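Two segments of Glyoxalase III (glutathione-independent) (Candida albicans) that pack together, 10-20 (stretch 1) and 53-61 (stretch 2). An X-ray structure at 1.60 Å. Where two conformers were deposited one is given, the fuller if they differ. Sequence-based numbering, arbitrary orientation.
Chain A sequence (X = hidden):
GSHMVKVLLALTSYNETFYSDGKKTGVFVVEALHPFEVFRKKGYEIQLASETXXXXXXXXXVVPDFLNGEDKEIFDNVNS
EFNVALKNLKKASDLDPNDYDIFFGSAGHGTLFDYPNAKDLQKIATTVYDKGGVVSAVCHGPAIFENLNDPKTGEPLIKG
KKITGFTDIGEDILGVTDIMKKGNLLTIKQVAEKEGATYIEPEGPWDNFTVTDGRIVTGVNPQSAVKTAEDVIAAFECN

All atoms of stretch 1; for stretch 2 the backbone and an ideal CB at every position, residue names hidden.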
# COMPACT_ATOMS: atom_id res chain seq x y z
N ALA A 10 -1.91 -4.90 3.42
CA ALA A 10 -3.09 -4.07 3.69
C ALA A 10 -3.76 -3.67 2.38
O ALA A 10 -3.09 -3.33 1.39
CB ALA A 10 -2.68 -2.83 4.47
N LEU A 11 -5.09 -3.72 2.38
CA LEU A 11 -5.93 -3.22 1.32
C LEU A 11 -6.82 -2.12 1.87
O LEU A 11 -7.27 -2.22 3.02
CB LEU A 11 -6.83 -4.34 0.79
CG LEU A 11 -6.22 -5.29 -0.26
CD1 LEU A 11 -5.02 -6.04 0.28
CD2 LEU A 11 -7.26 -6.26 -0.77
N THR A 12 -7.14 -1.13 1.05
CA THR A 12 -8.19 -0.19 1.42
C THR A 12 -9.57 -0.85 1.50
O THR A 12 -9.90 -1.75 0.72
CB THR A 12 -8.31 1.01 0.47
OG1 THR A 12 -9.31 1.91 0.95
CG2 THR A 12 -8.68 0.57 -0.94
N SER A 13 -10.37 -0.36 2.45
CA SER A 13 -11.76 -0.79 2.64
C SER A 13 -12.77 0.17 1.99
O SER A 13 -13.96 -0.12 1.95
CB SER A 13 -12.06 -0.88 4.14
OG SER A 13 -12.08 0.42 4.75
N TYR A 14 -12.29 1.28 1.43
CA TYR A 14 -13.17 2.28 0.85
C TYR A 14 -13.45 1.89 -0.59
O TYR A 14 -12.51 1.62 -1.33
CB TYR A 14 -12.50 3.65 0.90
CG TYR A 14 -13.41 4.76 0.44
CD1 TYR A 14 -14.36 5.30 1.29
CD2 TYR A 14 -13.36 5.22 -0.88
CE1 TYR A 14 -15.21 6.31 0.86
CE2 TYR A 14 -14.21 6.23 -1.31
CZ TYR A 14 -15.12 6.78 -0.42
OH TYR A 14 -16.00 7.77 -0.83
N ASN A 15 -14.72 1.82 -0.96
CA ASN A 15 -15.11 1.38 -2.31
C ASN A 15 -16.39 2.10 -2.70
O ASN A 15 -17.49 1.66 -2.37
CB ASN A 15 -15.27 -0.15 -2.28
CG ASN A 15 -15.79 -0.75 -3.57
OD1 ASN A 15 -16.62 -1.67 -3.54
ND2 ASN A 15 -15.28 -0.29 -4.70
N GLU A 16 -16.23 3.26 -3.35
CA GLU A 16 -17.35 4.14 -3.68
C GLU A 16 -17.07 4.77 -5.03
O GLU A 16 -15.91 4.93 -5.43
CB GLU A 16 -17.45 5.29 -2.67
CG GLU A 16 -17.64 4.91 -1.21
CD GLU A 16 -18.98 4.28 -0.92
OE1 GLU A 16 -19.09 3.61 0.13
OE2 GLU A 16 -19.92 4.45 -1.73
N THR A 17 -18.15 5.17 -5.70
CA THR A 17 -18.06 6.07 -6.85
C THR A 17 -17.22 7.30 -6.52
O THR A 17 -17.44 7.96 -5.51
CB THR A 17 -19.46 6.51 -7.35
OG1 THR A 17 -20.17 7.18 -6.30
CG2 THR A 17 -20.26 5.30 -7.80
N PHE A 18 -16.26 7.60 -7.40
CA PHE A 18 -15.16 8.50 -7.08
C PHE A 18 -14.76 9.34 -8.29
O PHE A 18 -14.62 10.57 -8.20
CB PHE A 18 -13.96 7.68 -6.58
CG PHE A 18 -12.73 8.49 -6.32
CD1 PHE A 18 -12.66 9.32 -5.21
CD2 PHE A 18 -11.63 8.40 -7.15
CE1 PHE A 18 -11.50 10.05 -4.95
CE2 PHE A 18 -10.49 9.11 -6.90
CZ PHE A 18 -10.42 9.95 -5.80
N TYR A 19 -14.56 8.68 -9.42
CA TYR A 19 -14.08 9.36 -10.63
C TYR A 19 -15.19 10.16 -11.32
O TYR A 19 -16.38 9.84 -11.17
CB TYR A 19 -13.52 8.33 -11.61
CG TYR A 19 -12.33 7.58 -11.07
CD1 TYR A 19 -11.09 8.20 -10.95
CD2 TYR A 19 -12.45 6.26 -10.62
CE1 TYR A 19 -10.00 7.52 -10.45
CE2 TYR A 19 -11.36 5.58 -10.11
CZ TYR A 19 -10.14 6.21 -10.03
OH TYR A 19 -9.04 5.55 -9.52
N SER A 20 -14.80 11.15 -12.11
CA SER A 20 -15.74 11.93 -12.91
C SER A 20 -16.60 11.09 -13.85
O SER A 20 -17.73 11.47 -14.18
CB SER A 20 -14.99 12.98 -13.73
OG SER A 20 -14.31 13.88 -12.87
N UNK A 53 -12.34 -5.63 7.06
CA UNK A 53 -12.50 -6.95 6.47
C UNK A 53 -13.22 -6.98 5.13
O UNK A 53 -13.49 -8.07 4.59
CB UNK A 53 -13.26 -7.85 7.45
N UNK A 54 -13.59 -5.81 4.61
CA UNK A 54 -14.27 -5.72 3.32
C UNK A 54 -13.43 -4.86 2.38
O UNK A 54 -12.58 -4.10 2.82
CB UNK A 54 -15.68 -5.14 3.48
N UNK A 55 -13.67 -5.01 1.09
CA UNK A 55 -12.99 -4.22 0.07
C UNK A 55 -13.74 -4.37 -1.25
O UNK A 55 -14.59 -5.26 -1.43
CB UNK A 55 -11.53 -4.65 -0.08
N UNK A 56 -13.41 -3.49 -2.19
CA UNK A 56 -13.78 -3.68 -3.59
C UNK A 56 -12.68 -3.17 -4.50
O UNK A 56 -11.77 -2.46 -4.06
CB UNK A 56 -15.10 -2.97 -3.90
N UNK A 57 -12.71 -3.60 -5.76
CA UNK A 57 -11.66 -3.22 -6.70
C UNK A 57 -11.90 -1.81 -7.22
O UNK A 57 -13.03 -1.40 -7.45
CB UNK A 57 -11.59 -4.21 -7.86
N UNK A 58 -10.81 -1.10 -7.46
CA UNK A 58 -10.87 0.14 -8.22
C UNK A 58 -11.23 -0.21 -9.68
O UNK A 58 -10.55 -1.02 -10.30
CB UNK A 58 -9.54 0.90 -8.14
N UNK A 59 -12.32 0.35 -10.20
CA UNK A 59 -12.83 -0.04 -11.52
C UNK A 59 -11.80 0.25 -12.63
O UNK A 59 -11.75 -0.44 -13.66
CB UNK A 59 -14.14 0.70 -11.81
N UNK A 60 -11.00 1.29 -12.44
CA UNK A 60 -9.99 1.64 -13.44
C UNK A 60 -8.84 0.62 -13.49
O UNK A 60 -8.13 0.53 -14.50
CB UNK A 60 -9.43 3.03 -13.15
N UNK A 61 -8.71 -0.19 -12.44
CA UNK A 61 -7.58 -1.13 -12.32
C UNK A 61 -7.86 -2.51 -12.90
O UNK A 61 -6.94 -3.33 -13.02
CB UNK A 61 -7.19 -1.28 -10.85

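Position 53 has nothing of stretch 1 near its ideal CB, so the backbone decides: a phi of 80° by itself favours a residue without a side chain. It is Gly 53.

At position 54 the CB lies sideways, with no stretch 1 atom within 5.5 Å, so many side chains would fit; a small polar one could answer the carbonyl of Ser 13 through solvent. Thr 54 does this: water 2 lies 2.7 Å from Thr 54 OG1 and donates to Ser 13 O, also at 2.7 Å. Thr 54 O receives a CA-H...O contact from Ser 13 CA at 3.4 Å.

Position 55 points sideways, its ideal CB 3.4 Å from Thr 12 O and 4.6 Å from Leu 11 CD2. A methyl group within reach invites an apolar side chain, aliphatic or aromatic. Phe 55 leads away from stretch 1 at its end yet offers a ring face: Leu 11 CD2 sits 4.2 Å from the ring centroid, 14° off the normal, a CH-pi contact.

Position 56 is the strictest. An ideal CB would stand 2.0 Å from Asn 15 OD1, a clash. Only a residue without CB suits this backbone and this rotamer of Asn 15. Gly 56 lets Asn 15 OD1 approach Gly 56 CA to 3.5 Å, while Gly 56 N donates to water 1 (2.9 Å), which is also 2.7 Å from Thr 12 O.

Position 57 points away, leaving the side chain loosely specified by stretch 1; large or small would do. It is Trp 57, and its carbonyl makes the link: water 3 donates to Trp 57 O (2.6 Å) and accepts from Asn 15 ND2 (2.9 Å).

At position 58 the CB is sideways, 4.9 Å from Tyr 19 OH. A short acceptor, acidic or amide, could meet that hydroxyl. Asp 58 OD2 takes a hydrogen bond from Tyr 19 OH at 2.6 Å, near the plane of the tyrosine ring, while Asp 58 OD1 accepts from the backbone N of position 60 at 2.8 Å.

Position 59 has no stretch 1 atom near its CB and tolerates much; it is Asp 59.

Position 60 points toward the Tyr 19 ring, CB 4.4 Å from Tyr 19 CE2. A flat side chain suits a ring face. His 60 stacks face-to-face, centroids 3.8 Å apart and planes at 23°.

Position 61 points sideways with no stretch 1 atom near its CB, so many side chains would do; Ser 61 OG donates to Asp 58 O at 2.7 Å.

Stretch 2 (53-61) GTFGWDDHS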
# COMPACT_ATOMS: atom_id res chain seq x y z
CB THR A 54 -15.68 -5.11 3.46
OG1 THR A 54 -15.57 -3.74 3.91
CG2 THR A 54 -16.54 -5.91 4.42
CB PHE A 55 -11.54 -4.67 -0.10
CG PHE A 55 -11.40 -5.92 -0.91
CD1 PHE A 55 -11.57 -7.15 -0.33
CD2 PHE A 55 -11.11 -5.85 -2.27
CE1 PHE A 55 -11.49 -8.32 -1.08
CE2 PHE A 55 -11.00 -7.01 -3.02
CZ PHE A 55 -11.20 -8.24 -2.42
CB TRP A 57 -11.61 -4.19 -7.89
CG TRP A 57 -11.38 -5.61 -7.53
CD1 TRP A 57 -12.20 -6.66 -7.79
CD2 TRP A 57 -10.24 -6.16 -6.85
NE1 TRP A 57 -11.66 -7.83 -7.32
CE2 TRP A 57 -10.46 -7.54 -6.73
CE3 TRP A 57 -9.07 -5.61 -6.32
CZ2 TRP A 57 -9.53 -8.39 -6.12
CZ3 TRP A 57 -8.16 -6.45 -5.71
CH2 TRP A 57 -8.39 -7.83 -5.62
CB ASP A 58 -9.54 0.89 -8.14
CG ASP A 58 -9.57 2.22 -8.87
OD1 ASP A 58 -9.79 2.20 -10.10
OD2 ASP A 58 -9.31 3.27 -8.23
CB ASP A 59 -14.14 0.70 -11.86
CG ASP A 59 -15.34 0.22 -11.05
OD1 ASP A 59 -15.36 -0.94 -10.57
OD2 ASP A 59 -16.31 1.01 -10.92
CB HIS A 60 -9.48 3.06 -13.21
CG HIS A 60 -10.47 4.11 -13.62
ND1 HIS A 60 -10.24 5.46 -13.44
CD2 HIS A 60 -11.72 4.01 -14.12
CE1 HIS A 60 -11.29 6.14 -13.87
NE2 HIS A 60 -12.20 5.28 -14.29
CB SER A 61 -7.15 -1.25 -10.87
OG SER A 61 -8.04 -2.06 -10.12
O HOH W 1 -11.98 -1.24 -1.00
O HOH W 2 -15.71 -2.16 1.77
O HOH W 3 -15.62 -1.84 -7.18
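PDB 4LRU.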